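PDB 1J3N: 3-oxoacyl-(acyl-carrier protein) synthase II from Thermus thermophilus, which probably catalyses the decarboxylative condensation of malonyl-ACP with a growing acyl chain, the carbon-carbon bond-forming step of fatty acid elongation. Local coordinates for residues A[91-95]-A[96-100]; A[125-128]-A[129-133]; A[190-194]-A[195-199]. All coordinates share one frame; numbering follows the deposited sequence.

Contact 1: residues A[91-95]-A[96-100]; sequences EDLDP and ERVGT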
loop_
_atom_site.group_PDB
_atom_site.type_symbol
_atom_site.label_atom_id
_atom_site.label_comp_id
_atom_site.label_asym_id
_atom_site.label_seq_id
_atom_site.Cartn_x
_atom_site.Cartn_y
_atom_site.Cartn_z
ATOM N N GLU A 91 25.891 7.081 5.503
ATOM C CA GLU A 91 27.182 6.987 4.830
ATOM C C GLU A 91 27.828 5.611 4.980
ATOM O O GLU A 91 28.463 5.109 4.053
ATOM C CB GLU A 91 28.127 8.064 5.371
ATOM C CG GLU A 91 28.041 8.262 6.882
ATOM C CD GLU A 91 26.801 9.037 7.307
ATOM O OE1 GLU A 91 25.904 9.249 6.464
ATOM O OE2 GLU A 91 26.718 9.434 8.487
ATOM N N ASP A 92 27.662 5.005 6.150
ATOM C CA ASP A 92 28.232 3.692 6.431
ATOM C C ASP A 92 27.382 2.558 5.843
ATOM O O ASP A 92 27.594 1.377 6.141
ATOM C CB ASP A 92 28.375 3.526 7.942
ATOM C CG ASP A 92 29.255 4.598 8.556
ATOM O OD1 ASP A 92 29.174 5.763 8.104
ATOM O OD2 ASP A 92 30.019 4.285 9.491
ATOM N N LEU A 93 26.423 2.935 5.002
ATOM C CA LEU A 93 25.527 1.983 4.354
ATOM C C LEU A 93 25.530 2.202 2.850
ATOM O O LEU A 93 25.609 3.338 2.385
ATOM C CB LEU A 93 24.093 2.167 4.852
ATOM C CG LEU A 93 23.752 1.834 6.297
ATOM C CD1 LEU A 93 22.289 2.166 6.545
ATOM C CD2 LEU A 93 24.028 0.361 6.564
ATOM N N ASP A 94 25.441 1.118 2.090
ATOM C CA ASP A 94 25.390 1.240 0.642
ATOM C C ASP A 94 23.947 1.669 0.361
ATOM O O ASP A 94 23.013 0.880 0.511
ATOM C CB ASP A 94 25.712 -0.106 -0.016
ATOM C CG ASP A 94 25.640 -0.048 -1.522
ATOM O OD1 ASP A 94 26.122 -0.993 -2.177
ATOM O OD2 ASP A 94 25.092 0.940 -2.055
ATOM N N PRO A 95 23.750 2.934 -0.036
ATOM C CA PRO A 95 22.415 3.469 -0.322
ATOM C C PRO A 95 21.547 2.659 -1.280
ATOM O O PRO A 95 20.321 2.680 -1.171
ATOM C CB PRO A 95 22.713 4.876 -0.839
ATOM C CG PRO A 95 24.076 4.728 -1.460
ATOM C CD PRO A 95 24.796 3.890 -0.444
ATOM N N GLU A 96 22.174 1.949 -2.213
ATOM C CA GLU A 96 21.432 1.147 -3.174
ATOM C C GLU A 96 20.884 -0.124 -2.554
ATOM O O GLU A 96 20.000 -0.760 -3.123
ATOM C CB GLU A 96 22.316 0.747 -4.359
ATOM C CG GLU A 96 22.898 1.904 -5.136
ATOM C CD GLU A 96 23.450 1.467 -6.480
ATOM O OE1 GLU A 96 24.117 0.411 -6.538
ATOM O OE2 GLU A 96 23.220 2.183 -7.478
ATOM N N ARG A 97 21.410 -0.489 -1.392
ATOM C CA ARG A 97 20.994 -1.714 -0.724
ATOM C C ARG A 97 20.068 -1.470 0.458
ATOM O O ARG A 97 19.739 -2.395 1.205
ATOM C CB ARG A 97 22.235 -2.493 -0.284
ATOM C CG ARG A 97 23.179 -2.829 -1.445
ATOM C CD ARG A 97 22.462 -3.667 -2.487
ATOM N NE ARG A 97 21.910 -4.880 -1.890
ATOM C CZ ARG A 97 21.015 -5.669 -2.476
ATOM N NH1 ARG A 97 20.553 -5.381 -3.689
ATOM N NH2 ARG A 97 20.591 -6.758 -1.850
ATOM N N VAL A 98 19.650 -0.219 0.623
ATOM C CA VAL A 98 18.751 0.141 1.705
ATOM C C VAL A 98 17.384 0.490 1.146
ATOM O O VAL A 98 17.253 1.382 0.306
ATOM C CB VAL A 98 19.264 1.345 2.509
ATOM C CG1 VAL A 98 18.257 1.697 3.598
ATOM C CG2 VAL A 98 20.610 1.016 3.133
ATOM N N GLY A 99 16.371 -0.225 1.621
ATOM C CA GLY A 99 15.016 0.016 1.169
ATOM C C GLY A 99 14.201 0.716 2.233
ATOM O O GLY A 99 14.621 0.825 3.393
ATOM N N THR A 100 13.029 1.196 1.831
ATOM C CA THR A 100 12.126 1.898 2.726
ATOM C C THR A 100 10.707 1.376 2.497
ATOM O O THR A 100 10.285 1.176 1.355
ATOM C CB THR A 100 12.171 3.427 2.470
ATOM O OG1 THR A 100 11.948 3.685 1.087
ATOM C CG2 THR A 100 13.521 4.005 2.844
#
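D94 meets both E96 and R97 as the chain makes a tight turn into the strand. Its carboxylate, with CG anti to the backbone N (chi1 179°), folds forward over the turn, and D94 OD2 accepts the amide of E96 N at 3.1 Å from above the carboxylate plane, closing an Asx turn. The main chain repeats the grip one residue further on, where R97 N donates to D94 O at 2.8 Å. D94 OD1 lies 3.5 Å from R97 CG, so the carboxylate rests against the aliphatic root of the arginine. A weaker, longer bond follows from V98 N to P95 O (3.5 Å). On the inner side L93 CD1 touches V98 CG2 at 4.0 Å, the two side chains crossing at about a right angle and both buried.

Further out, the guanidinium of R97 bends away to a salt bridge with D181 and a bond to G178 O. E96 packs on L279 of the second subunit. The backbone of P95 bonds to T151, while R97 and G99 bond to the 181-184 backbone. The successive turns deliver the chain into strand 98-103, which runs parallel to strand 182-189 in the central sheet of this thiolase-type fold.

Contact 2: residues A[125-128]-A[129-133]; sequences NRIS and PFFIP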
loop_
_atom_site.group_PDB
_atom_site.type_symbol
_atom_site.label_atom_id
_atom_site.label_comp_id
_atom_site.label_asym_id
_atom_site.label_seq_id
_atom_site.Cartn_x
_atom_site.Cartn_y
_atom_site.Cartn_z
ATOM N N ASN A 125 -8.798 25.989 -7.999
ATOM C CA ASN A 125 -7.558 26.599 -8.467
ATOM C C ASN A 125 -6.750 27.220 -7.338
ATOM O O ASN A 125 -5.629 27.687 -7.551
ATOM C CB ASN A 125 -7.843 27.630 -9.559
ATOM C CG ASN A 125 -8.532 27.009 -10.758
ATOM O OD1 ASN A 125 -8.267 25.858 -11.099
ATOM N ND2 ASN A 125 -9.415 27.761 -11.400
ATOM N N ARG A 126 -7.316 27.217 -6.133
ATOM C CA ARG A 126 -6.615 27.752 -4.974
ATOM C C ARG A 126 -6.048 26.623 -4.112
ATOM O O ARG A 126 -5.439 26.868 -3.079
ATOM C CB ARG A 126 -7.549 28.629 -4.128
ATOM C CG ARG A 126 -7.877 29.981 -4.760
ATOM C CD ARG A 126 -6.644 30.635 -5.416
ATOM N NE ARG A 126 -5.505 30.749 -4.509
ATOM C CZ ARG A 126 -4.345 31.322 -4.822
ATOM N NH1 ARG A 126 -4.152 31.844 -6.028
ATOM N NH2 ARG A 126 -3.372 31.378 -3.922
ATOM N N ILE A 127 -6.265 25.378 -4.522
ATOM C CA ILE A 127 -5.729 24.256 -3.760
ATOM C C ILE A 127 -4.215 24.391 -3.824
ATOM O O ILE A 127 -3.670 24.799 -4.844
ATOM C CB ILE A 127 -6.143 22.899 -4.378
ATOM C CG1 ILE A 127 -7.665 22.746 -4.324
ATOM C CG2 ILE A 127 -5.443 21.750 -3.636
ATOM C CD1 ILE A 127 -8.188 21.480 -4.981
ATOM N N SER A 128 -3.540 24.066 -2.732
ATOM C CA SER A 128 -2.089 24.156 -2.678
ATOM C C SER A 128 -1.431 23.170 -3.632
ATOM O O SER A 128 -1.912 22.058 -3.800
ATOM C CB SER A 128 -1.606 23.858 -1.260
ATOM O OG SER A 128 -0.203 23.710 -1.221
ATOM N N PRO A 129 -0.329 23.577 -4.285
ATOM C CA PRO A 129 0.348 22.655 -5.206
ATOM C C PRO A 129 1.094 21.578 -4.420
ATOM O O PRO A 129 1.720 20.686 -4.997
ATOM C CB PRO A 129 1.286 23.568 -5.997
ATOM C CG PRO A 129 1.591 24.664 -5.033
ATOM C CD PRO A 129 0.238 24.933 -4.385
ATOM N N PHE A 130 1.019 21.667 -3.095
ATOM C CA PHE A 130 1.659 20.685 -2.235
ATOM C C PHE A 130 0.612 19.744 -1.633
ATOM O O PHE A 130 0.940 18.882 -0.816
ATOM C CB PHE A 130 2.439 21.383 -1.116
ATOM C CG PHE A 130 3.586 22.215 -1.611
ATOM C CD1 PHE A 130 4.745 21.611 -2.092
ATOM C CD2 PHE A 130 3.495 23.603 -1.625
ATOM C CE1 PHE A 130 5.802 22.380 -2.585
ATOM C CE2 PHE A 130 4.543 24.381 -2.114
ATOM C CZ PHE A 130 5.701 23.765 -2.597
ATOM N N PHE A 131 -0.645 19.909 -2.026
ATOM C CA PHE A 131 -1.697 19.047 -1.492
ATOM C C PHE A 131 -1.396 17.575 -1.768
ATOM O O PHE A 131 -1.283 16.779 -0.840
ATOM C CB PHE A 131 -3.060 19.416 -2.087
ATOM C CG PHE A 131 -4.146 18.421 -1.768
ATOM C CD1 PHE A 131 -4.386 18.029 -0.453
ATOM C CD2 PHE A 131 -4.909 17.857 -2.781
ATOM C CE1 PHE A 131 -5.366 17.085 -0.155
ATOM C CE2 PHE A 131 -5.897 16.909 -2.488
ATOM C CZ PHE A 131 -6.122 16.526 -1.174
ATOM N N ILE A 132 -1.255 17.217 -3.040
ATOM C CA ILE A 132 -0.977 15.825 -3.403
ATOM C C ILE A 132 0.260 15.256 -2.696
ATOM O O ILE A 132 0.178 14.220 -2.035
ATOM C CB ILE A 132 -0.814 15.660 -4.944
ATOM C CG1 ILE A 132 -2.123 16.028 -5.649
ATOM C CG2 ILE A 132 -0.415 14.222 -5.287
ATOM C CD1 ILE A 132 -3.324 15.255 -5.140
ATOM N N PRO A 133 1.420 15.926 -2.825
ATOM C CA PRO A 133 2.663 15.466 -2.191
ATOM C C PRO A 133 2.584 15.346 -0.666
ATOM O O PRO A 133 3.295 14.545 -0.065
ATOM C CB PRO A 133 3.682 16.528 -2.608
ATOM C CG PRO A 133 3.156 17.027 -3.905
ATOM C CD PRO A 133 1.671 17.119 -3.656
HETATM O O HOH W 1 -1.326 19.462 -5.390
#
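S128 and F130 are joined by a side-chain-to-backbone bond: S128 OG accepts from F130 N at 3.0 Å, with an N-H...O angle of 159°. This is an ST turn that caps the approach to the helix, and it depends on OG standing anti to the serine's own backbone N (chi1 170°), which swings the hydroxyl forward over P129. The same oxygen also lies at the edge of the F130 ring, near the ring plane, with F130 CD2 3.7 Å from S128 OG. With an alanine here, F130 N is likely to lose its capping acceptor, leaving the main-chain bond from F131 N to hold the turn. Within the main chain, F131 N donates to S128 O at 3.1 Å, closing a type I beta turn from S128 to F131. A water also donates to S128 O and accepts from I132 N (3.3 Å from the water oxygen), carrying the polar chain one residue into the helix.

The apolar contact is between I127 and F131: the methyl I127 CG2 presses on F131 CB at 3.7 Å and reaches the start of the ring.

Behind the loop lies helix 109-122, where Q115 takes the amide of S128 and W112 meets the F131 ring edge-to-face. I127 and I132 pack on the second subunit, against M195 and M203, and helix 131-135 thus begins at the dimer interface.

Contact 3: residues A[190-194]-A[195-199]; sequences AAITP and MAIGA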
loop_
_atom_site.group_PDB
_atom_site.type_symbol
_atom_site.label_atom_id
_atom_site.label_comp_id
_atom_site.label_asym_id
_atom_site.label_seq_id
_atom_site.Cartn_x
_atom_site.Cartn_y
_atom_site.Cartn_z
ATOM N N ALA A 190 -1.566 9.669 11.680
ATOM C CA ALA A 190 -1.801 10.971 12.302
ATOM C C ALA A 190 -3.244 11.366 11.999
ATOM O O ALA A 190 -3.496 12.335 11.285
ATOM C CB ALA A 190 -0.838 12.007 11.729
ATOM N N ALA A 191 -4.188 10.604 12.546
ATOM C CA ALA A 191 -5.599 10.851 12.295
ATOM C C ALA A 191 -6.420 11.400 13.466
ATOM O O ALA A 191 -7.651 11.260 13.491
ATOM C CB ALA A 191 -6.244 9.582 11.759
ATOM N N ILE A 192 -5.760 12.012 14.439
ATOM C CA ILE A 192 -6.494 12.597 15.549
ATOM C C ILE A 192 -6.958 13.955 15.037
ATOM O O ILE A 192 -6.316 14.986 15.269
ATOM C CB ILE A 192 -5.607 12.757 16.806
ATOM C CG1 ILE A 192 -5.188 11.369 17.313
ATOM C CG2 ILE A 192 -6.372 13.508 17.898
ATOM C CD1 ILE A 192 -4.403 11.377 18.632
ATOM N N THR A 193 -8.058 13.926 14.288
ATOM C CA THR A 193 -8.640 15.127 13.710
ATOM C C THR A 193 -10.161 15.083 13.870
ATOM O O THR A 193 -10.748 14.025 14.129
ATOM C CB THR A 193 -8.260 15.272 12.207
ATOM O OG1 THR A 193 -8.961 14.297 11.424
ATOM C CG2 THR A 193 -6.772 15.076 12.019
ATOM N N PRO A 194 -10.819 16.240 13.735
ATOM C CA PRO A 194 -12.280 16.310 13.876
ATOM C C PRO A 194 -13.019 15.332 12.971
ATOM O O PRO A 194 -13.916 14.604 13.415
ATOM C CB PRO A 194 -12.597 17.761 13.512
ATOM C CG PRO A 194 -11.342 18.500 13.885
ATOM C CD PRO A 194 -10.240 17.568 13.463
ATOM N N MET A 195 -12.628 15.314 11.701
ATOM C CA MET A 195 -13.273 14.456 10.714
ATOM C C MET A 195 -13.051 12.960 10.875
ATOM O O MET A 195 -13.939 12.174 10.570
ATOM C CB MET A 195 -12.862 14.884 9.303
ATOM C CG MET A 195 -13.432 14.010 8.195
ATOM S SD MET A 195 -13.199 14.771 6.580
ATOM C CE MET A 195 -14.591 14.099 5.706
ATOM N N ALA A 196 -11.872 12.563 11.337
ATOM C CA ALA A 196 -11.568 11.141 11.508
ATOM C C ALA A 196 -12.204 10.568 12.771
ATOM O O ALA A 196 -12.787 9.486 12.745
ATOM C CB ALA A 196 -10.069 10.930 11.547
ATOM N N ILE A 197 -12.076 11.280 13.882
ATOM C CA ILE A 197 -12.672 10.804 15.116
ATOM C C ILE A 197 -14.183 10.888 14.951
ATOM O O ILE A 197 -14.927 10.065 15.483
ATOM C CB ILE A 197 -12.202 11.640 16.326
ATOM C CG1 ILE A 197 -10.696 11.419 16.532
ATOM C CG2 ILE A 197 -12.984 11.241 17.583
ATOM C CD1 ILE A 197 -10.119 12.048 17.775
ATOM N N GLY A 198 -14.630 11.882 14.194
ATOM C CA GLY A 198 -16.055 12.028 13.956
ATOM C C GLY A 198 -16.572 10.837 13.168
ATOM O O GLY A 198 -17.603 10.251 13.503
ATOM N N ALA A 199 -15.839 10.473 12.121
ATOM C CA ALA A 199 -16.198 9.349 11.260
ATOM C C ALA A 199 -16.248 8.016 12.013
ATOM O O ALA A 199 -17.185 7.234 11.843
ATOM C CB ALA A 199 -15.215 9.260 10.106
#
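With chi1 of T193 at 72°, OG1 sits between its backbone N and carbonyl carbon and faces the first turn of the helix, where A196 N donates to it in a weak bond of 3.4 Å. In I197 the side chain runs out extended (chi2 -173°), carrying CD1 to within 4.0 Å of I192 CG2; the two isoleucines lie side by side and point the same way. The main chain makes firmer links: I197 N donates to T193 O at 3.1 Å, nearly straight down the carbonyl, and G198 N to P194 O at 2.9 Å with the donor tilted from the carbonyl plane. T193 is thus the N-cap of helix 194-202, and P194, which has no amide hydrogen to give, fills the first helical position. An inverse gamma turn centred on I192 precedes the cap, between strand 182-189 and this helix; in it T193 N donates weakly to A191 O at 2.8 Å. The same oxygen, A191 O, stands 3.1 Å from A196 CB, a tight approach; A191 CB lies 4.1 Å from the same methyl.

Beyond the segment, E113 of helix 109-122 binds both T193 OG1 and M195 N through one carboxylate oxygen, and its negative charge would probably be favourable beside the N-terminal end of the helix. On the dimer side P194 packs against F119 of the second subunit.

In the fold
All three contacts are places where loop gives way to regular structure, in series along the chain. Contacts 1 and 3 bear on the same pair of parallel strands: contact 1 leads into strand 98-103, whereas contact 3 follows the exit of strand 182-189, with centres 36 Å apart. Contacts 2 and 3 are nearer, 21 Å between centres and about 11 Å between nearest atoms within one chain. Across the dimer they meet directly, since I127 and I132 of contact 2 pack on M195 and A199 of contact 3 in the second subunit. Contact 2 also lies beside a bound citrate, probably from the crystallisation liquor, about 4 Å from the S128 side chain.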